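Local coordinates for protein LIN-41 (Caenorhabditis elegans, PDB 4UMG) that is a TRIM-NHL protein that controls when developmental plasticity begins in the worm and contains a filamin-type domain, at residues S10-D15 with Y109-L114; K18-I21 with Q25-I28. All coordinates share one frame; numbering follows the deposited sequence.

Contact 1: residues S10-D15 with Y109-L114; sequences SSIVGD and YTLNIL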
ATOM      1  N   SER A  10       1.995  -4.356  10.981  1.00 26.51           N
ATOM      2  CA  SER A  10       2.471  -3.767   9.718  1.00 26.35           C
ATOM      3  C   SER A  10       1.658  -2.515   9.394  1.00 28.86           C
ATOM      4  O   SER A  10       0.464  -2.457   9.695  1.00 27.64           O
ATOM      5  CB  SER A  10       2.419  -4.788   8.586  1.00 28.35           C
ATOM      6  OG  SER A  10       3.272  -5.862   8.955  1.00 27.46           O
ATOM      7  N   SER A  11       2.298  -1.491   8.819  1.00 28.58           N
ATOM      8  CA  SER A  11       1.588  -0.245   8.552  1.00 28.41           C
ATOM      9  C   SER A  11       2.174   0.530   7.400  1.00 33.20           C
ATOM     10  O   SER A  11       3.344   0.354   7.066  1.00 33.84           O
ATOM     11  CB  SER A  11       1.650   0.655   9.789  1.00 33.01           C
ATOM     12  OG  SER A  11       3.001   0.898  10.145  1.00 42.51           O
ATOM     13  N   ILE A  12       1.404   1.487   6.888  1.00 30.78           N
ATOM     14  CA  ILE A  12       1.891   2.404   5.848  1.00 30.55           C
ATOM     15  C   ILE A  12       2.739   3.462   6.564  1.00 36.56           C
ATOM     16  O   ILE A  12       2.369   3.920   7.653  1.00 36.93           O
ATOM     17  CB  ILE A  12       0.709   3.039   5.068  1.00 32.96           C
ATOM     18  CG1 ILE A  12      -0.158   1.971   4.354  1.00 32.12           C
ATOM     19  CG2 ILE A  12       1.202   4.139   4.104  1.00 35.09           C
ATOM     20  CD1 ILE A  12      -1.606   2.428   3.989  1.00 33.80           C
ATOM     21  N   VAL A  13       3.871   3.834   5.956  1.00 34.46           N
ATOM     22  CA  VAL A  13       4.798   4.844   6.485  1.00 37.04           C
ATOM     23  C   VAL A  13       4.271   6.242   6.109  1.00 42.68           C
ATOM     24  O   VAL A  13       4.245   6.599   4.929  1.00 42.07           O
ATOM     25  CB  VAL A  13       6.244   4.602   5.975  1.00 42.34           C
ATOM     26  CG1 VAL A  13       7.214   5.678   6.483  1.00 43.86           C
ATOM     27  CG2 VAL A  13       6.739   3.215   6.362  1.00 42.53           C
ATOM     28  N   GLY A  14       3.835   6.997   7.113  1.00 41.18           N
ATOM     29  CA  GLY A  14       3.332   8.360   6.945  1.00 42.47           C
ATOM     30  C   GLY A  14       1.928   8.449   6.378  1.00 45.98           C
ATOM     31  O   GLY A  14       1.259   7.426   6.170  1.00 42.92           O
ATOM     32  N   ASP A  15       1.457   9.685   6.158  1.00 44.94           N
ATOM     33  CA  ASP A  15       0.125   9.928   5.597  1.00 44.24           C
ATOM     34  C   ASP A  15       0.180  10.556   4.195  1.00 46.04           C
ATOM     35  O   ASP A  15      -0.857  10.972   3.679  1.00 44.61           O
ATOM     36  CB  ASP A  15      -0.752  10.752   6.561  1.00 47.49           C
ATOM     37  CG  ASP A  15      -1.138  10.025   7.831  1.00 62.97           C
ATOM     38  OD1 ASP A  15      -2.104   9.231   7.789  1.00 64.25           O
ATOM     39  OD2 ASP A  15      -0.507  10.286   8.878  1.00 70.79           O
ATOM     40  N   TYR A 109      -9.673   6.863  -4.931  1.00 22.97           N
ATOM     41  CA  TYR A 109      -9.130   5.506  -5.079  1.00 21.20           C
ATOM     42  C   TYR A 109      -9.255   4.721  -3.781  1.00 25.96           C
ATOM     43  O   TYR A 109      -9.340   5.306  -2.700  1.00 26.62           O
ATOM     44  CB  TYR A 109      -7.634   5.587  -5.485  1.00 21.08           C
ATOM     45  CG  TYR A 109      -7.422   5.961  -6.937  1.00 22.67           C
ATOM     46  CD1 TYR A 109      -7.812   7.203  -7.424  1.00 23.23           C
ATOM     47  CD2 TYR A 109      -6.802   5.081  -7.823  1.00 23.55           C
ATOM     48  CE1 TYR A 109      -7.598   7.563  -8.754  1.00 24.04           C
ATOM     49  CE2 TYR A 109      -6.617   5.419  -9.167  1.00 21.98           C
ATOM     50  CZ  TYR A 109      -7.017   6.660  -9.622  1.00 27.78           C
ATOM     51  OH  TYR A 109      -6.780   7.004 -10.914  1.00 28.04           O
ATOM     52  N   THR A 110      -9.241   3.396  -3.885  1.00 24.09           N
ATOM     53  CA  THR A 110      -9.318   2.522  -2.729  1.00 22.21           C
ATOM     54  C   THR A 110      -8.028   1.756  -2.657  1.00 25.93           C
ATOM     55  O   THR A 110      -7.601   1.213  -3.669  1.00 25.94           O
ATOM     56  CB  THR A 110     -10.469   1.543  -2.849  1.00 27.40           C
ATOM     57  OG1 THR A 110     -11.658   2.269  -3.142  1.00 29.05           O
ATOM     58  CG2 THR A 110     -10.676   0.754  -1.563  1.00 28.61           C
ATOM     59  N   LEU A 111      -7.442   1.664  -1.456  1.00 24.82           N
ATOM     60  CA  LEU A 111      -6.217   0.909  -1.256  1.00 24.37           C
ATOM     61  C   LEU A 111      -6.463  -0.130  -0.202  1.00 25.97           C
ATOM     62  O   LEU A 111      -7.060   0.181   0.839  1.00 25.67           O
ATOM     63  CB  LEU A 111      -5.127   1.856  -0.731  1.00 25.34           C
ATOM     64  CG  LEU A 111      -3.808   1.222  -0.247  1.00 27.82           C
ATOM     65  CD1 LEU A 111      -3.034   0.541  -1.395  1.00 27.68           C
ATOM     66  CD2 LEU A 111      -2.939   2.245   0.454  1.00 30.07           C
ATOM     67  N   ASN A 112      -6.001  -1.343  -0.448  1.00 23.26           N
ATOM     68  CA  ASN A 112      -6.023  -2.382   0.599  1.00 22.10           C
ATOM     69  C   ASN A 112      -4.708  -3.158   0.547  1.00 26.31           C
ATOM     70  O   ASN A 112      -4.230  -3.458  -0.533  1.00 25.65           O
ATOM     71  CB  ASN A 112      -7.271  -3.304   0.534  1.00 21.65           C
ATOM     72  CG  ASN A 112      -7.600  -3.951   1.883  1.00 32.03           C
ATOM     73  OD1 ASN A 112      -6.862  -3.785   2.845  1.00 26.73           O
ATOM     74  ND2 ASN A 112      -8.729  -4.679   2.005  1.00 28.69           N
ATOM     75  N   ILE A 113      -4.085  -3.439   1.717  1.00 24.00           N
ATOM     76  CA  ILE A 113      -2.845  -4.207   1.755  1.00 23.07           C
ATOM     77  C   ILE A 113      -3.089  -5.308   2.777  1.00 28.65           C
ATOM     78  O   ILE A 113      -3.502  -5.013   3.894  1.00 25.93           O
ATOM     79  CB  ILE A 113      -1.637  -3.334   2.148  1.00 27.28           C
ATOM     80  CG1 ILE A 113      -1.510  -2.094   1.222  1.00 28.54           C
ATOM     81  CG2 ILE A 113      -0.332  -4.173   2.150  1.00 28.42           C
ATOM     82  CD1 ILE A 113      -0.827  -0.871   1.948  1.00 31.91           C
ATOM     83  N   LEU A 114      -2.923  -6.574   2.344  1.00 28.28           N
ATOM     84  CA  LEU A 114      -3.185  -7.769   3.124  1.00 28.56           C
ATOM     85  C   LEU A 114      -1.913  -8.515   3.416  1.00 32.00           C
ATOM     86  O   LEU A 114      -1.129  -8.783   2.510  1.00 32.38           O
ATOM     87  CB  LEU A 114      -4.131  -8.729   2.374  1.00 29.02           C
ATOM     88  CG  LEU A 114      -5.423  -8.210   1.733  1.00 35.10           C
ATOM     89  CD1 LEU A 114      -6.221  -9.385   1.167  1.00 37.13           C
ATOM     90  CD2 LEU A 114      -6.299  -7.470   2.700  1.00 38.31           C
TER

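Contact 2: residues K18-I21 with Q25-I28; sequences KKAI and QTVI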
ATOM      1  N   LYS A  18      -2.387   9.472   1.303  1.00 34.06           N
ATOM      2  CA  LYS A  18      -3.777   9.958   1.243  1.00 34.07           C
ATOM      3  C   LYS A  18      -4.063  10.888   0.065  1.00 34.99           C
ATOM      4  O   LYS A  18      -5.218  11.075  -0.325  1.00 33.67           O
ATOM      5  CB  LYS A  18      -4.154  10.662   2.564  1.00 39.01           C
ATOM      6  CG  LYS A  18      -4.214   9.736   3.787  1.00 46.88           C
ATOM      7  CD  LYS A  18      -5.448   8.807   3.797  1.00 53.75           C
ATOM      8  CE  LYS A  18      -6.783   9.527   3.829  1.00 53.79           C
ATOM      9  NZ  LYS A  18      -7.891   8.627   3.422  1.00 46.99           N
ATOM     10  N   LYS A  19      -3.018  11.500  -0.483  1.00 31.99           N
ATOM     11  CA  LYS A  19      -3.143  12.465  -1.553  1.00 33.33           C
ATOM     12  C   LYS A  19      -2.127  12.181  -2.636  1.00 37.96           C
ATOM     13  O   LYS A  19      -0.952  11.946  -2.347  1.00 39.59           O
ATOM     14  CB  LYS A  19      -2.953  13.898  -1.007  1.00 38.33           C
ATOM     15  CG  LYS A  19      -4.098  14.353  -0.106  1.00 42.71           C
ATOM     16  CD  LYS A  19      -3.920  15.786   0.389  1.00 50.74           C
ATOM     17  CE  LYS A  19      -5.025  16.195   1.344  1.00 64.31           C
ATOM     18  NZ  LYS A  19      -6.383  16.113   0.727  1.00 73.20           N
ATOM     19  N   ALA A  20      -2.572  12.230  -3.889  1.00 33.19           N
ATOM     20  CA  ALA A  20      -1.694  11.993  -5.016  1.00 32.74           C
ATOM     21  C   ALA A  20      -2.127  12.739  -6.273  1.00 35.21           C
ATOM     22  O   ALA A  20      -3.192  13.367  -6.321  1.00 32.53           O
ATOM     23  CB  ALA A  20      -1.530  10.495  -5.270  1.00 32.53           C
ATOM     24  N   ILE A  21      -1.227  12.786  -7.241  1.00 32.33           N
ATOM     25  CA  ILE A  21      -1.459  13.528  -8.470  1.00 33.30           C
ATOM     26  C   ILE A  21      -1.715  12.592  -9.632  1.00 34.29           C
ATOM     27  O   ILE A  21      -0.977  11.617  -9.841  1.00 32.34           O
ATOM     28  CB  ILE A  21      -0.299  14.534  -8.731  1.00 37.77           C
ATOM     29  CG1 ILE A  21      -0.143  15.523  -7.536  1.00 38.54           C
ATOM     30  CG2 ILE A  21      -0.484  15.285 -10.059  1.00 40.76           C
ATOM     31  CD1 ILE A  21       1.146  16.404  -7.542  1.00 46.81           C
ATOM     32  N   GLN A  25       3.520   8.514 -11.606  1.00 32.33           N
ATOM     33  CA  GLN A  25       3.809   7.247 -10.922  1.00 32.14           C
ATOM     34  C   GLN A  25       3.952   7.596  -9.434  1.00 34.31           C
ATOM     35  O   GLN A  25       4.697   8.519  -9.085  1.00 36.07           O
ATOM     36  CB  GLN A  25       5.113   6.637 -11.477  1.00 35.88           C
ATOM     37  CG  GLN A  25       4.856   5.827 -12.748  1.00 38.00           C
ATOM     38  CD  GLN A  25       6.053   5.017 -13.185  1.00 64.19           C
ATOM     39  OE1 GLN A  25       7.205   5.471 -13.139  1.00 61.75           O
ATOM     40  NE2 GLN A  25       5.799   3.803 -13.657  1.00 53.42           N
ATOM     41  N   THR A  26       3.173   6.918  -8.590  1.00 29.09           N
ATOM     42  CA  THR A  26       3.031   7.223  -7.172  1.00 28.20           C
ATOM     43  C   THR A  26       3.569   6.070  -6.341  1.00 32.27           C
ATOM     44  O   THR A  26       3.295   4.920  -6.674  1.00 31.33           O
ATOM     45  CB  THR A  26       1.523   7.468  -6.900  1.00 30.96           C
ATOM     46  OG1 THR A  26       1.081   8.515  -7.779  1.00 34.02           O
ATOM     47  CG2 THR A  26       1.227   7.841  -5.451  1.00 34.75           C
ATOM     48  N   VAL A  27       4.320   6.377  -5.272  1.00 30.73           N
ATOM     49  CA  VAL A  27       4.911   5.365  -4.398  1.00 30.52           C
ATOM     50  C   VAL A  27       4.381   5.457  -2.953  1.00 34.43           C
ATOM     51  O   VAL A  27       4.312   6.554  -2.387  1.00 34.70           O
ATOM     52  CB  VAL A  27       6.473   5.465  -4.426  1.00 35.89           C
ATOM     53  CG1 VAL A  27       7.108   4.362  -3.583  1.00 36.43           C
ATOM     54  CG2 VAL A  27       7.016   5.405  -5.854  1.00 36.15           C
ATOM     55  N   ILE A  28       4.039   4.303  -2.346  1.00 29.88           N
ATOM     56  CA  ILE A  28       3.602   4.239  -0.951  1.00 30.19           C
ATOM     57  C   ILE A  28       4.548   3.255  -0.281  1.00 34.33           C
ATOM     58  O   ILE A  28       4.815   2.193  -0.848  1.00 33.67           O
ATOM     59  CB  ILE A  28       2.123   3.787  -0.820  1.00 32.32           C
ATOM     60  CG1 ILE A  28       1.165   4.714  -1.616  1.00 32.83           C
ATOM     61  CG2 ILE A  28       1.699   3.683   0.669  1.00 32.71           C
ATOM     62  CD1 ILE A  28      -0.239   4.040  -1.814  1.00 35.63           C
TER
HETATM   63  O   HOH W   1       1.265  11.338  -7.318  1.00 44.31           O

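Contact 1: residues S10-D15 with Y109-L114
No ring, amide or other flat group belongs to Ile-12, Leu-111 or Ile-113, whose meeting is made of aliphatic carbons alone; from outside, the aromatic side chain of Phe-17 packs on Ile-12. Ile-12 meets two side chains that come toward it from strand 107-115. With CG1 anti to its carbonyl carbon (chi1 -61°) and CD1 extended beyond it, its ethyl arm points across to that strand. CD1 of Ile-12 meets CD2 of Leu-111 tip to tip at 3.8 Å. The side of the same arm is touched by Ile-113, whose CD1 lies 3.8 Å from CG1 of Ile-12 and 4.0 Å from its CD1, the two isoleucines passing at a slant. The backbones stay apart, with CA of Ile-12 9.1 Å from CA of Ile-113, and no hydrogen bond joins them. The spacing and lack of backbone bonds fit two facing layers of the immunoglobulin-like β-sandwich of a filamin repeat. The pairing agrees: strand 11-12 is bonded through its backbone to strand 26-31, which provides Ile-28 and Val-30 beside these side chains, whereas strand 107-115 runs between strands 73-78 and 118-130. Asn-112, between Leu-111 and Ile-113, turns to the other face and packs on Phe-76, Cys-123 and Pro-124.

Contact 2: residues K18-I21 with Q25-I28
Thr-26 faces Ala-20 across the gap between strands 26-31 and 19-21, and its side chain meets the other segment by an apolar and a polar branch. CB points toward strand 19-21 but stays 4.6 Å from CB of Ala-20, so the contact is left to the two atoms beyond it. The methyl CG2, anti to the backbone N, comes to 3.8 Å from CB of Ala-20, the closest approach between the segments. The other branch, OG1, sits beside the backbone N (chi1 -56°). It skirts the same alanine methyl, with 4.1 Å from OG1 of Thr-26 to CB of Ala-20, and bonds to atoms elsewhere.

OG1 has two hydrogen-bonding partners. One is the carbonyl oxygen of Arg-24, in the turn just before the strand. The other is a water that donates to OG1 of Thr-26 at 2.9 Å and accepts from the backbone N of Ile-21, also at 2.9 Å. The angle from N of Ile-21 through the water oxygen to OG1 of Thr-26 is 116°, not far from tetrahedral, in keeping with one bond donated and one accepted. This water joins the segments where no direct hydrogen bond does; CA of Ala-20 and CA of Thr-26 are 7.1 Å apart.

Each strand finds its backbone partners elsewhere: Ala-20 with Asp-128 and Arg-130, Thr-26 with Tyr-101. The side chain of Tyr-101 touches both Ala-20 and Thr-26, so a residue of strand 96-101 packs against each partner. Two successive strands that belong to different layers, with the first running parallel to the last strand of the domain, 118-130, are typical of the filamin-type immunoglobulin-like β-sandwich.

Overall arrangement
Contact 1 and contact 2 both bridge the two layers of one sandwich, with centres about 11 Å apart; the centre of contact 1 lies about 4 Å from the centre of the chain and that of contact 2 about 10 Å, farther out. They touch through Ile-28: its CG2 is 3.5 Å from CG2 of Ile-12, and its CD1 is 4.0 Å from CD2 of Leu-111. Phe-17, between strands 11-12 and 19-21, packs on both Ile-12 and Ile-28. Over these few residues the chain changes layers: strand 11-12 pairs with strand 26-31 and strand 19-21 with strand 118-130. Along the sequence, contact 2 is nested within the long span closed by contact 1.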